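Long-range contacts in major capsid protein (Norovirus Hu/GI.7/TCH-060/USA/2003, PDB 4P25), which forms the norovirus capsid, its protruding domain binding the Lewis Y histo-blood group glycan through which the virus probably attaches to cells: residues S126-K131 against I143-D148; W109-F114 against G157-V162; N17-R22 against V59-V64; Q63-R68 against G100-G105. All coordinates share one frame; numbering follows the deposited sequence.

How the contacts relate
All four contacts are mostly buried, yet differ in depth: the centres of contacts 3 and 4 lie about 8 and 9 Å from the centre of the chain, that of contact 2 about 16 Å and of contact 1 about 22 Å. Contacts 1, 2 and 4 reach one six-stranded antiparallel sheet; strands 108-115 and 125-130 tie contact 2 to contact 1, and strands 154-163 and 66-73 tie it to contact 4. Chemistry follows place. Contact 1 puts the charged Arg127 and Asp129, contact 2 the aromatic His110 and Trp161, beside bound fucose; contact 4 joins a loop to the sheet, and contact 3, between irregular segments, has no direct hydrogen bond. Contacts 3 and 4 share Gln63 and Val64.

Contact 1 of 4, residues S126-K131 against I143-D148; sequences SRLDVK and IEFTSD. With FUC (alpha-L-fucopyranose), chain E.
One face of the Phe145 ring carries Leu128 CD2, 3.9 Å from the centroid and 21° off the normal, a CH-pi contact displaced toward the rim. The Arg127 guanidinium works at its edge instead: NE and NH2 grip the two carboxylate oxygens of Asp129 side-on, with NE to OD1 at 2.8 Å, while NH2 makes a weak hydrogen bond to fucose O3. A bend at chi3 (70°) turns NE out of the otherwise extended chain. The backbones form a single antiparallel bridge: Asp129 N donates to Thr146 O at 2.8 Å and Thr146 N to Asp129 O at 3.0 Å. Ser147 OG, anti to its backbone N, reaches Arg127 O at 2.9 Å from above the carbonyl plane. Val130 CG2 packs 4.0 Å from Phe145 CB. The Asp129-Thr146 bridge ties strand 125-130 to segment 143-148, which carries the other outermost strand of the six-stranded sheet, while the salt bridge within 126-131 holds Arg127 beside the fucose in the glycan pocket, which includes Arg127 and Asp129.

Contact 2 of 4, residues W109-F114 against G157-V162; sequences WHVSTF and GTLAWV. With FUC (alpha-L-fucopyranose), chain E.
Trp109 meets Leu159 and Val162 on one face of the sheet: Leu159 CD1 lies 3.6 Å from Trp109 CB, the two side chains crossing at about a right angle, while Val162 runs beside the indole. Trp109 NE1 donates to Ile104 O. The next residue, His110, faces the glycan side. Its imidazole stacks face to face on the six-membered ring of Trp161, centroids 3.5 Å apart and planes 16° from parallel, and its CB sits 3.6 Å above the centroid of the five-membered ring. With Trp161 CG between its own backbone N and carbonyl carbon (chi1 57°), the indole lies across the His110 side chain. His110 NE2 bonds a galactose O3, and Trp161 CH2 comes 3.5 Å from fucose O5 near the indole plane. His110 N donates to Trp161 O at 3.0 Å; in return His110 O takes Ala160 N at 2.8 Å and, weakly, Trp161 N. Val111 returns to the first face, with CG1 over the Thr158 carbonyl, and Ser112 pairs with Thr158 through two backbone bonds. At Thr113, CG2 packs 3.6 Å from Gly157 CA, where the strands come within 3.8 Å between CA atoms and a side chain on the glycine would collide. With Ala160 and Trp161 both opposite His110, the pairing is a classic beta bulge, placed at the glycan pocket.

Contact 3 of 4, residues N17-R22 against V59-V64; sequences NLANSR and VSASQV
Two loops, each shaped by a side-chain turn, meet here: Ala19 and Ala61 touch through their methyl groups, CB to CB at 3.9 Å, and Val64 packs on the backbone of Ser21 and Arg22. In the first loop Asn20 OD1 accepts from Arg22 N at 2.8 Å, in the carbonyl plane and on a lone pair, which closes an Asx turn. In the second, Ser60 OG accepts from Ser62 N at 3.2 Å, an ST turn, and Gln63 OE1 takes Ser60 N at 2.8 Å. Val64 CG1, anti to the backbone N (chi1 169°), projects to 3.3 Å from Ser21 O, so a methyl covers a carbonyl. No direct hydrogen bond crosses; water 5 can donate to Asn20 O (2.9 Å) and Ala61 O (3.2 Å), though not necessarily to both at once. Ser60 OG reaches Glu226 of the second subunit, placing this junction beside the dimer interface. Asn20 ND2 bonds Val219 O of strand 218-221, and Val64 touches Gln225 at the start of helix 225-234.

Contact 4 of 4, residues Q63-R68 against G100-G105; sequences QVARIR and GFPDIG
Gly100 and Pro102 fit against the bend that leads into strand 66-73, so a loop closes over the start of one strand of the six-stranded antiparallel sheet. The hollow is at Gly100. Its CA lies 3.2 Å from Gln63 O, a CA-H...O contact, and a CB there would lie 2.3 Å from that oxygen, a clash; its backbone angles would also press a CB against the preceding carbonyl. The bare backbone therefore lets the two chains close to 4.9 Å between the CA atoms of Val64 and Gly100. Beyond it the proline ring is the bump. Pro102 CG rests 3.8 Å from Ala65 CA, over the turn, while its CD reaches the side chain of Ile67, which it crosses at about a right angle. Ile67 CG1, anti to its carbonyl carbon (chi1 -61°), meets both Pro102 CD at 3.6 Å and Phe101 CE1 at 3.8 Å. The Phe101 ring carries Pro102 CD over one face, toward the rim, and also meets the ring of Trp109; Ile67 also touches Leu80, Leu82 and Val111. Both Ala65 and Arg66 turn their backbone N-H groups to the same Gly100 carbonyl. The bond from Ala65 is weak, and Arg66 N donates to Gly100 O at 3.1 Å from above the carbonyl plane, 46° out of it.

Contact 1 of 4, residues S126-K131 against I143-D148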
loop_
_atom_site.group_PDB
_atom_site.type_symbol
_atom_site.label_atom_id
_atom_site.label_comp_id
_atom_site.label_asym_id
_atom_site.label_seq_id
_atom_site.Cartn_x
_atom_site.Cartn_y
_atom_site.Cartn_z
ATOM N N SER A 126 10.813 -16.842 3.430
ATOM C CA SER A 126 12.271 -16.839 3.376
ATOM C C SER A 126 12.730 -15.394 3.489
ATOM O O SER A 126 12.114 -14.491 2.913
ATOM C CB SER A 126 12.760 -17.430 2.052
ATOM O OG SER A 126 12.337 -18.773 1.897
ATOM N N ARG A 127 13.800 -15.157 4.239
ATOM C CA ARG A 127 14.399 -13.833 4.262
ATOM C C ARG A 127 15.619 -13.848 3.353
ATOM O O ARG A 127 16.577 -14.603 3.586
ATOM C CB ARG A 127 14.770 -13.404 5.686
ATOM C CG ARG A 127 14.996 -11.892 5.823
ATOM C CD ARG A 127 15.621 -11.529 7.169
ATOM N NE ARG A 127 17.007 -11.985 7.239
ATOM C CZ ARG A 127 17.667 -12.257 8.364
ATOM N NH1 ARG A 127 17.081 -12.124 9.551
ATOM N NH2 ARG A 127 18.922 -12.677 8.298
ATOM N N LEU A 128 15.561 -13.043 2.294
ATOM C CA LEU A 128 16.670 -12.925 1.356
ATOM C C LEU A 128 17.561 -11.770 1.776
ATOM O O LEU A 128 17.111 -10.624 1.869
ATOM C CB LEU A 128 16.157 -12.704 -0.065
ATOM C CG LEU A 128 15.028 -13.647 -0.510
ATOM C CD1 LEU A 128 14.695 -13.427 -1.975
ATOM C CD2 LEU A 128 15.380 -15.115 -0.241
ATOM N N ASP A 129 18.821 -12.084 2.050
ATOM C CA ASP A 129 19.784 -11.089 2.482
ATOM C C ASP A 129 20.636 -10.683 1.278
ATOM O O ASP A 129 21.406 -11.477 0.734
ATOM C CB ASP A 129 20.599 -11.644 3.651
ATOM C CG ASP A 129 19.705 -12.097 4.807
ATOM O OD1 ASP A 129 18.729 -11.373 5.118
ATOM O OD2 ASP A 129 19.948 -13.178 5.384
ATOM N N VAL A 130 20.456 -9.438 0.851
ATOM C CA VAL A 130 20.989 -8.965 -0.423
ATOM C C VAL A 130 22.012 -7.861 -0.222
ATOM O O VAL A 130 21.730 -6.858 0.448
ATOM C CB VAL A 130 19.855 -8.407 -1.307
ATOM C CG1 VAL A 130 20.402 -7.907 -2.638
ATOM C CG2 VAL A 130 18.775 -9.463 -1.520
ATOM N N LYS A 131 23.196 -8.040 -0.803
ATOM C CA LYS A 131 24.228 -7.009 -0.759
ATOM C C LYS A 131 24.274 -6.255 -2.082
ATOM O O LYS A 131 24.008 -6.826 -3.143
ATOM C CB LYS A 131 25.603 -7.617 -0.453
ATOM C CG LYS A 131 25.656 -8.393 0.852
ATOM C CD LYS A 131 27.090 -8.671 1.275
ATOM C CE LYS A 131 27.762 -7.428 1.849
ATOM N NZ LYS A 131 27.271 -7.082 3.219
ATOM N N ILE A 143 19.884 -10.453 -9.158
ATOM C CA ILE A 143 20.602 -10.132 -7.934
ATOM C C ILE A 143 20.972 -11.435 -7.254
ATOM O O ILE A 143 20.415 -12.488 -7.574
ATOM C CB ILE A 143 19.755 -9.274 -6.965
ATOM C CG1 ILE A 143 18.491 -10.030 -6.535
ATOM C CG2 ILE A 143 19.425 -7.918 -7.586
ATOM C CD1 ILE A 143 17.619 -9.263 -5.561
ATOM N N GLU A 144 21.921 -11.379 -6.330
ATOM C CA GLU A 144 22.246 -12.555 -5.541
ATOM C C GLU A 144 21.820 -12.346 -4.095
ATOM O O GLU A 144 21.576 -11.219 -3.672
ATOM C CB GLU A 144 23.732 -12.903 -5.655
ATOM C CG GLU A 144 24.128 -13.234 -7.099
ATOM C CD GLU A 144 25.488 -13.907 -7.230
ATOM O OE1 GLU A 144 26.136 -14.182 -6.201
ATOM O OE2 GLU A 144 25.902 -14.158 -8.383
ATOM N N PHE A 145 21.694 -13.441 -3.356
ATOM C CA PHE A 145 21.322 -13.359 -1.947
ATOM C C PHE A 145 21.886 -14.529 -1.160
ATOM O O PHE A 145 22.288 -15.551 -1.730
ATOM C CB PHE A 145 19.787 -13.304 -1.773
ATOM C CG PHE A 145 19.073 -14.570 -2.191
ATOM C CD1 PHE A 145 18.935 -15.635 -1.311
ATOM C CD2 PHE A 145 18.525 -14.687 -3.463
ATOM C CE1 PHE A 145 18.283 -16.806 -1.697
ATOM C CE2 PHE A 145 17.869 -15.849 -3.852
ATOM C CZ PHE A 145 17.746 -16.907 -2.965
ATOM N N THR A 146 21.925 -14.367 0.153
ATOM C CA THR A 146 22.114 -15.490 1.051
ATOM C C THR A 146 20.842 -15.573 1.880
ATOM O O THR A 146 20.122 -14.574 2.017
ATOM C CB THR A 146 23.354 -15.318 1.963
ATOM O OG1 THR A 146 23.243 -14.107 2.719
ATOM C CG2 THR A 146 24.636 -15.283 1.133
ATOM N N SER A 147 20.544 -16.755 2.403
ATOM C CA SER A 147 19.347 -16.951 3.211
ATOM C C SER A 147 19.550 -18.094 4.186
ATOM O O SER A 147 20.188 -19.095 3.860
ATOM C CB SER A 147 18.140 -17.257 2.321
ATOM O OG SER A 147 16.977 -17.478 3.106
ATOM N N ASP A 148 19.006 -17.949 5.386
ATOM C CA ASP A 148 19.046 -19.038 6.351
ATOM C C ASP A 148 17.919 -20.033 6.083
ATOM O O ASP A 148 17.864 -21.101 6.689
ATOM C CB ASP A 148 19.002 -18.503 7.784
ATOM C CG ASP A 148 20.331 -17.920 8.218
ATOM O OD1 ASP A 148 21.366 -18.356 7.668
ATOM O OD2 ASP A 148 20.346 -17.032 9.097
HETATM C C1 FUC E . 22.302 -9.392 8.892
HETATM C C2 FUC E . 21.558 -10.665 8.524
HETATM C C3 FUC E . 22.088 -11.821 9.356
HETATM C C4 FUC E . 22.013 -11.462 10.831
HETATM C C5 FUC E . 22.733 -10.144 11.070
HETATM C C6 FUC E . 22.650 -9.779 12.553
HETATM O O2 FUC E . 21.752 -10.949 7.132
HETATM O O3 FUC E . 21.296 -12.993 9.107
HETATM O O4 FUC E . 20.639 -11.335 11.224
HETATM O O5 FUC E . 22.115 -9.113 10.286
HETATM O O HOH W 1 17.983 -15.244 5.931
HETATM O O HOH W 2 24.507 -11.740 1.994
HETATM O O HOH W 3 23.254 -8.983 -5.195
HETATM O O HOH W 4 23.776 -10.467 -2.165
#

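Contact 2 of 4, residues W109-F114 against G157-V162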
loop_
_atom_site.group_PDB
_atom_site.type_symbol
_atom_site.label_atom_id
_atom_site.label_comp_id
_atom_site.label_asym_id
_atom_site.label_seq_id
_atom_site.Cartn_x
_atom_site.Cartn_y
_atom_site.Cartn_z
ATOM N N TRP A 109 20.027 -5.227 2.005
ATOM C CA TRP A 109 18.587 -5.378 2.103
ATOM C C TRP A 109 18.246 -6.719 2.718
ATOM O O TRP A 109 18.972 -7.695 2.545
ATOM C CB TRP A 109 17.935 -5.310 0.723
ATOM C CG TRP A 109 18.042 -3.991 0.049
ATOM C CD1 TRP A 109 18.456 -2.809 0.595
ATOM C CD2 TRP A 109 17.715 -3.713 -1.314
ATOM N NE1 TRP A 109 18.409 -1.811 -0.354
ATOM C CE2 TRP A 109 17.958 -2.343 -1.536
ATOM C CE3 TRP A 109 17.243 -4.496 -2.375
ATOM C CZ2 TRP A 109 17.742 -1.737 -2.775
ATOM C CZ3 TRP A 109 17.029 -3.896 -3.603
ATOM C CH2 TRP A 109 17.283 -2.531 -3.796
ATOM N N HIS A 110 17.127 -6.764 3.427
ATOM C CA HIS A 110 16.604 -8.007 3.954
ATOM C C HIS A 110 15.146 -8.074 3.547
ATOM O O HIS A 110 14.320 -7.286 4.007
ATOM C CB HIS A 110 16.818 -8.046 5.461
ATOM C CG HIS A 110 18.242 -7.792 5.845
ATOM N ND1 HIS A 110 18.692 -6.555 6.258
ATOM C CD2 HIS A 110 19.304 -8.630 5.942
ATOM C CE1 HIS A 110 19.975 -6.637 6.563
ATOM N NE2 HIS A 110 20.369 -7.885 6.381
ATOM N N VAL A 111 14.857 -9.002 2.639
ATOM C CA VAL A 111 13.603 -9.016 1.897
ATOM C C VAL A 111 12.843 -10.275 2.250
ATOM O O VAL A 111 13.371 -11.382 2.119
ATOM C CB VAL A 111 13.889 -9.018 0.377
ATOM C CG1 VAL A 111 12.591 -8.925 -0.419
ATOM C CG2 VAL A 111 14.837 -7.876 0.001
ATOM N N SER A 112 11.605 -10.118 2.709
ATOM C CA SER A 112 10.812 -11.276 3.128
ATOM C C SER A 112 9.912 -11.763 2.005
ATOM O O SER A 112 9.000 -11.049 1.576
ATOM C CB SER A 112 9.978 -10.941 4.356
ATOM O OG SER A 112 9.348 -12.114 4.842
ATOM N N THR A 113 10.168 -12.982 1.534
ATOM C CA THR A 113 9.432 -13.519 0.386
ATOM C C THR A 113 8.687 -14.820 0.681
ATOM O O THR A 113 9.019 -15.553 1.619
ATOM C CB THR A 113 10.367 -13.770 -0.813
ATOM O OG1 THR A 113 11.294 -14.811 -0.496
ATOM C CG2 THR A 113 11.138 -12.517 -1.162
ATOM N N PHE A 114 7.674 -15.090 -0.132
ATOM C CA PHE A 114 6.983 -16.374 -0.101
ATOM C C PHE A 114 6.957 -16.999 -1.491
ATOM O O PHE A 114 7.058 -16.299 -2.497
ATOM C CB PHE A 114 5.567 -16.243 0.479
ATOM C CG PHE A 114 4.577 -15.546 -0.433
ATOM C CD1 PHE A 114 4.561 -14.165 -0.539
ATOM C CD2 PHE A 114 3.639 -16.281 -1.147
ATOM C CE1 PHE A 114 3.641 -13.526 -1.365
ATOM C CE2 PHE A 114 2.714 -15.647 -1.975
ATOM C CZ PHE A 114 2.717 -14.265 -2.080
ATOM N N GLY A 157 8.147 -10.913 -2.672
ATOM C CA GLY A 157 8.300 -10.349 -1.347
ATOM C C GLY A 157 8.492 -8.855 -1.250
ATOM O O GLY A 157 8.422 -8.121 -2.238
ATOM N N THR A 158 8.735 -8.424 -0.020
ATOM C CA THR A 158 8.783 -7.016 0.335
ATOM C C THR A 158 10.026 -6.728 1.166
ATOM O O THR A 158 10.409 -7.533 2.017
ATOM C CB THR A 158 7.522 -6.645 1.142
ATOM O OG1 THR A 158 6.354 -6.940 0.361
ATOM C CG2 THR A 158 7.516 -5.171 1.515
ATOM N N LEU A 159 10.663 -5.589 0.912
ATOM C CA LEU A 159 11.774 -5.135 1.748
ATOM C C LEU A 159 11.318 -5.032 3.198
ATOM O O LEU A 159 10.363 -4.316 3.501
ATOM C CB LEU A 159 12.273 -3.772 1.262
ATOM C CG LEU A 159 13.496 -3.206 1.989
ATOM C CD1 LEU A 159 14.708 -4.096 1.762
ATOM C CD2 LEU A 159 13.771 -1.781 1.536
ATOM N N ALA A 160 12.004 -5.746 4.089
ATOM C CA ALA A 160 11.627 -5.779 5.502
ATOM C C ALA A 160 12.458 -4.831 6.365
ATOM O O ALA A 160 11.922 -4.149 7.237
ATOM C CB ALA A 160 11.720 -7.197 6.043
ATOM N N TRP A 161 13.768 -4.818 6.131
ATOM C CA TRP A 161 14.684 -3.940 6.854
ATOM C C TRP A 161 16.005 -3.785 6.110
ATOM O O TRP A 161 16.290 -4.544 5.188
ATOM C CB TRP A 161 14.910 -4.398 8.306
ATOM C CG TRP A 161 15.437 -5.814 8.522
ATOM C CD1 TRP A 161 14.731 -6.975 8.401
ATOM C CD2 TRP A 161 16.750 -6.191 8.967
ATOM N NE1 TRP A 161 15.528 -8.055 8.710
ATOM C CE2 TRP A 161 16.775 -7.599 9.064
ATOM C CE3 TRP A 161 17.915 -5.476 9.276
ATOM C CZ2 TRP A 161 17.912 -8.307 9.459
ATOM C CZ3 TRP A 161 19.051 -6.186 9.680
ATOM C CH2 TRP A 161 19.036 -7.584 9.762
ATOM N N VAL A 162 16.794 -2.788 6.503
ATOM C CA VAL A 162 18.091 -2.549 5.874
ATOM C C VAL A 162 19.185 -2.437 6.932
ATOM O O VAL A 162 18.907 -2.123 8.089
ATOM C CB VAL A 162 18.080 -1.279 4.989
ATOM C CG1 VAL A 162 17.066 -1.422 3.865
ATOM C CG2 VAL A 162 17.791 -0.036 5.825
HETATM C C1 FUC E . 22.302 -9.392 8.892
HETATM C C2 FUC E . 21.558 -10.665 8.524
HETATM C C3 FUC E . 22.088 -11.821 9.356
HETATM C C4 FUC E . 22.013 -11.462 10.831
HETATM C C5 FUC E . 22.733 -10.144 11.070
HETATM C C6 FUC E . 22.650 -9.779 12.553
HETATM O O2 FUC E . 21.752 -10.949 7.132
HETATM O O3 FUC E . 21.296 -12.993 9.107
HETATM O O4 FUC E . 20.639 -11.335 11.224
HETATM O O5 FUC E . 22.115 -9.113 10.286
#

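Contact 3 of 4, residues N17-R22 against V59-V64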
loop_
_atom_site.group_PDB
_atom_site.type_symbol
_atom_site.label_atom_id
_atom_site.label_comp_id
_atom_site.label_asym_id
_atom_site.label_seq_id
_atom_site.Cartn_x
_atom_site.Cartn_y
_atom_site.Cartn_z
ATOM N N ASN A 17 -2.455 9.790 6.714
ATOM C CA ASN A 17 -3.126 8.698 5.998
ATOM C C ASN A 17 -2.528 8.465 4.601
ATOM O O ASN A 17 -3.110 7.759 3.777
ATOM C CB ASN A 17 -4.636 8.947 5.870
ATOM C CG ASN A 17 -5.424 8.490 7.086
ATOM O OD1 ASN A 17 -4.965 7.660 7.869
ATOM N ND2 ASN A 17 -6.631 9.028 7.241
ATOM N N LEU A 18 -1.364 9.052 4.343
ATOM C CA LEU A 18 -0.671 8.857 3.068
ATOM C C LEU A 18 0.531 7.934 3.219
ATOM O O LEU A 18 1.221 7.973 4.242
ATOM C CB LEU A 18 -0.225 10.199 2.489
ATOM C CG LEU A 18 -1.369 11.124 2.076
ATOM C CD1 LEU A 18 -0.839 12.448 1.543
ATOM C CD2 LEU A 18 -2.238 10.423 1.039
ATOM N N ALA A 19 0.779 7.112 2.199
ATOM C CA ALA A 19 1.885 6.158 2.217
ATOM C C ALA A 19 3.204 6.737 1.706
ATOM O O ALA A 19 3.226 7.581 0.815
ATOM C CB ALA A 19 1.522 4.911 1.405
ATOM N N ASN A 20 4.305 6.265 2.277
ATOM C CA ASN A 20 5.621 6.518 1.718
ATOM C C ASN A 20 5.714 5.843 0.347
ATOM O O ASN A 20 5.122 4.776 0.120
ATOM C CB ASN A 20 6.697 5.958 2.653
ATOM C CG ASN A 20 8.055 6.598 2.439
ATOM O OD1 ASN A 20 8.754 6.306 1.460
ATOM N ND2 ASN A 20 8.461 7.446 3.383
ATOM N N SER A 21 6.450 6.468 -0.563
ATOM C CA SER A 21 6.603 5.934 -1.908
ATOM C C SER A 21 7.900 5.153 -2.102
ATOM O O SER A 21 8.145 4.626 -3.190
ATOM C CB SER A 21 6.520 7.069 -2.921
ATOM O OG SER A 21 7.454 8.100 -2.622
ATOM N N ARG A 22 8.724 5.068 -1.058
ATOM C CA ARG A 22 10.003 4.349 -1.138
ATOM C C ARG A 22 10.097 3.131 -0.215
ATOM O O ARG A 22 10.910 2.235 -0.442
ATOM C CB ARG A 22 11.192 5.297 -0.915
ATOM C CG ARG A 22 11.370 6.318 -2.048
ATOM C CD ARG A 22 12.533 7.278 -1.779
ATOM N NE ARG A 22 13.835 6.635 -1.952
ATOM C CZ ARG A 22 14.862 6.766 -1.116
ATOM N NH1 ARG A 22 14.761 7.515 -0.024
ATOM N NH2 ARG A 22 16.004 6.145 -1.377
ATOM N N VAL A 59 2.372 2.317 -9.482
ATOM C CA VAL A 59 1.155 3.073 -9.212
ATOM C C VAL A 59 0.647 2.878 -7.782
ATOM O O VAL A 59 0.232 3.832 -7.129
ATOM C CB VAL A 59 0.048 2.695 -10.214
ATOM C CG1 VAL A 59 -1.255 3.404 -9.879
ATOM C CG2 VAL A 59 0.488 3.038 -11.609
ATOM N N SER A 60 0.693 1.643 -7.291
ATOM C CA SER A 60 0.100 1.327 -5.998
ATOM C C SER A 60 1.099 1.297 -4.846
ATOM O O SER A 60 2.241 0.869 -5.013
ATOM C CB SER A 60 -0.600 -0.031 -6.079
ATOM O OG SER A 60 -1.194 -0.397 -4.835
ATOM N N ALA A 61 0.639 1.719 -3.671
ATOM C CA ALA A 61 1.444 1.634 -2.460
ATOM C C ALA A 61 1.846 0.190 -2.159
ATOM O O ALA A 61 2.867 -0.055 -1.505
ATOM C CB ALA A 61 0.698 2.256 -1.271
ATOM N N SER A 62 1.053 -0.767 -2.640
ATOM C CA SER A 62 1.378 -2.174 -2.425
ATOM C C SER A 62 2.305 -2.765 -3.489
ATOM O O SER A 62 2.512 -3.978 -3.527
ATOM C CB SER A 62 0.108 -3.015 -2.231
ATOM O OG SER A 62 -0.494 -2.691 -0.983
ATOM N N GLN A 63 2.880 -1.896 -4.320
ATOM C CA GLN A 63 3.962 -2.275 -5.239
ATOM C C GLN A 63 5.307 -1.681 -4.795
ATOM O O GLN A 63 6.350 -1.991 -5.371
ATOM C CB GLN A 63 3.643 -1.813 -6.666
ATOM C CG GLN A 63 2.553 -2.629 -7.375
ATOM C CD GLN A 63 1.937 -1.905 -8.574
ATOM O OE1 GLN A 63 1.742 -0.686 -8.554
ATOM N NE2 GLN A 63 1.605 -2.666 -9.615
ATOM N N VAL A 64 5.280 -0.834 -3.766
ATOM C CA VAL A 64 6.473 -0.088 -3.339
ATOM C C VAL A 64 7.507 -0.947 -2.603
ATOM O O VAL A 64 7.195 -1.591 -1.592
ATOM C CB VAL A 64 6.054 1.094 -2.442
ATOM C CG1 VAL A 64 7.266 1.741 -1.758
ATOM C CG2 VAL A 64 5.251 2.119 -3.254
HETATM O O HOH W 5 3.880 2.165 0.577
#

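Contact 4 of 4, residues Q63-R68 against G100-G105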
loop_
_atom_site.group_PDB
_atom_site.type_symbol
_atom_site.label_atom_id
_atom_site.label_comp_id
_atom_site.label_asym_id
_atom_site.label_seq_id
_atom_site.Cartn_x
_atom_site.Cartn_y
_atom_site.Cartn_z
ATOM N N GLN A 63 2.880 -1.896 -4.320
ATOM C CA GLN A 63 3.962 -2.275 -5.239
ATOM C C GLN A 63 5.307 -1.681 -4.795
ATOM O O GLN A 63 6.350 -1.991 -5.371
ATOM C CB GLN A 63 3.643 -1.813 -6.666
ATOM C CG GLN A 63 2.553 -2.629 -7.375
ATOM C CD GLN A 63 1.937 -1.905 -8.574
ATOM O OE1 GLN A 63 1.742 -0.686 -8.554
ATOM N NE2 GLN A 63 1.605 -2.666 -9.615
ATOM N N VAL A 64 5.280 -0.834 -3.766
ATOM C CA VAL A 64 6.473 -0.088 -3.339
ATOM C C VAL A 64 7.507 -0.947 -2.603
ATOM O O VAL A 64 7.195 -1.591 -1.592
ATOM C CB VAL A 64 6.054 1.094 -2.442
ATOM C CG1 VAL A 64 7.266 1.741 -1.758
ATOM C CG2 VAL A 64 5.251 2.119 -3.254
ATOM N N ALA A 65 8.734 -0.952 -3.119
ATOM C CA ALA A 65 9.866 -1.689 -2.523
ATOM C C ALA A 65 9.605 -3.187 -2.413
ATOM O O ALA A 65 9.825 -3.799 -1.361
ATOM C CB ALA A 65 10.266 -1.103 -1.163
ATOM N N ARG A 66 9.143 -3.774 -3.511
ATOM C CA ARG A 66 8.903 -5.205 -3.566
ATOM C C ARG A 66 9.754 -5.825 -4.657
ATOM O O ARG A 66 10.223 -5.127 -5.561
ATOM C CB ARG A 66 7.421 -5.490 -3.785
ATOM C CG ARG A 66 6.560 -4.855 -2.702
ATOM C CD ARG A 66 5.136 -5.294 -2.817
ATOM N NE ARG A 66 4.975 -6.673 -2.376
ATOM C CZ ARG A 66 3.897 -7.410 -2.618
ATOM N NH1 ARG A 66 2.883 -6.900 -3.312
ATOM N NH2 ARG A 66 3.837 -8.659 -2.179
ATOM N N ILE A 67 9.985 -7.130 -4.535
ATOM C CA ILE A 67 10.837 -7.870 -5.455
ATOM C C ILE A 67 10.177 -9.197 -5.785
ATOM O O ILE A 67 9.585 -9.845 -4.913
ATOM C CB ILE A 67 12.229 -8.147 -4.837
ATOM C CG1 ILE A 67 12.958 -6.838 -4.518
ATOM C CG2 ILE A 67 13.086 -8.986 -5.779
ATOM C CD1 ILE A 67 14.290 -7.036 -3.827
ATOM N N ARG A 68 10.263 -9.596 -7.047
ATOM C CA ARG A 68 9.810 -10.921 -7.447
ATOM C C ARG A 68 10.825 -11.518 -8.406
ATOM O O ARG A 68 11.397 -10.815 -9.238
ATOM C CB ARG A 68 8.424 -10.863 -8.097
ATOM C CG ARG A 68 7.833 -12.242 -8.374
ATOM C CD ARG A 68 6.390 -12.144 -8.828
ATOM N NE ARG A 68 5.806 -13.459 -9.102
ATOM C CZ ARG A 68 4.502 -13.681 -9.245
ATOM N NH1 ARG A 68 3.633 -12.676 -9.123
ATOM N NH2 ARG A 68 4.056 -14.905 -9.495
ATOM N N GLY A 100 8.667 -0.943 -9.051
ATOM C CA GLY A 100 8.526 -1.134 -7.622
ATOM C C GLY A 100 9.792 -1.594 -6.913
ATOM O O GLY A 100 9.830 -1.614 -5.687
ATOM N N PHE A 101 10.822 -1.966 -7.670
ATOM C CA PHE A 101 12.078 -2.427 -7.086
ATOM C C PHE A 101 12.593 -1.394 -6.078
ATOM O O PHE A 101 12.537 -0.191 -6.353
ATOM C CB PHE A 101 13.109 -2.652 -8.204
ATOM C CG PHE A 101 14.282 -3.499 -7.792
ATOM C CD1 PHE A 101 14.167 -4.877 -7.757
ATOM C CD2 PHE A 101 15.494 -2.917 -7.456
ATOM C CE1 PHE A 101 15.248 -5.673 -7.384
ATOM C CE2 PHE A 101 16.580 -3.704 -7.081
ATOM C CZ PHE A 101 16.453 -5.083 -7.048
ATOM N N PRO A 102 13.080 -1.843 -4.906
ATOM C CA PRO A 102 13.511 -0.855 -3.902
ATOM C C PRO A 102 14.633 0.050 -4.400
ATOM O O PRO A 102 15.425 -0.357 -5.261
ATOM C CB PRO A 102 14.023 -1.723 -2.744
ATOM C CG PRO A 102 13.366 -3.070 -2.936
ATOM C CD PRO A 102 13.225 -3.232 -4.426
ATOM N N ASP A 103 14.697 1.264 -3.858
ATOM C CA ASP A 103 15.725 2.226 -4.257
ATOM C C ASP A 103 16.500 2.795 -3.074
ATOM O O ASP A 103 17.013 3.916 -3.130
ATOM C CB ASP A 103 15.131 3.350 -5.124
ATOM C CG ASP A 103 14.368 4.394 -4.310
ATOM O OD1 ASP A 103 13.941 4.095 -3.177
ATOM O OD2 ASP A 103 14.184 5.518 -4.821
ATOM N N ILE A 104 16.593 2.020 -1.999
ATOM C CA ILE A 104 17.368 2.448 -0.839
ATOM C C ILE A 104 18.824 2.049 -1.078
ATOM O O ILE A 104 19.184 0.874 -0.993
ATOM C CB ILE A 104 16.829 1.822 0.466
ATOM C CG1 ILE A 104 15.293 1.853 0.489
ATOM C CG2 ILE A 104 17.417 2.521 1.684
ATOM C CD1 ILE A 104 14.679 3.246 0.391
ATOM N N GLY A 105 19.660 3.030 -1.397
ATOM C CA GLY A 105 21.002 2.731 -1.863
ATOM C C GLY A 105 22.037 2.439 -0.799
ATOM O O GLY A 105 21.862 2.784 0.370
#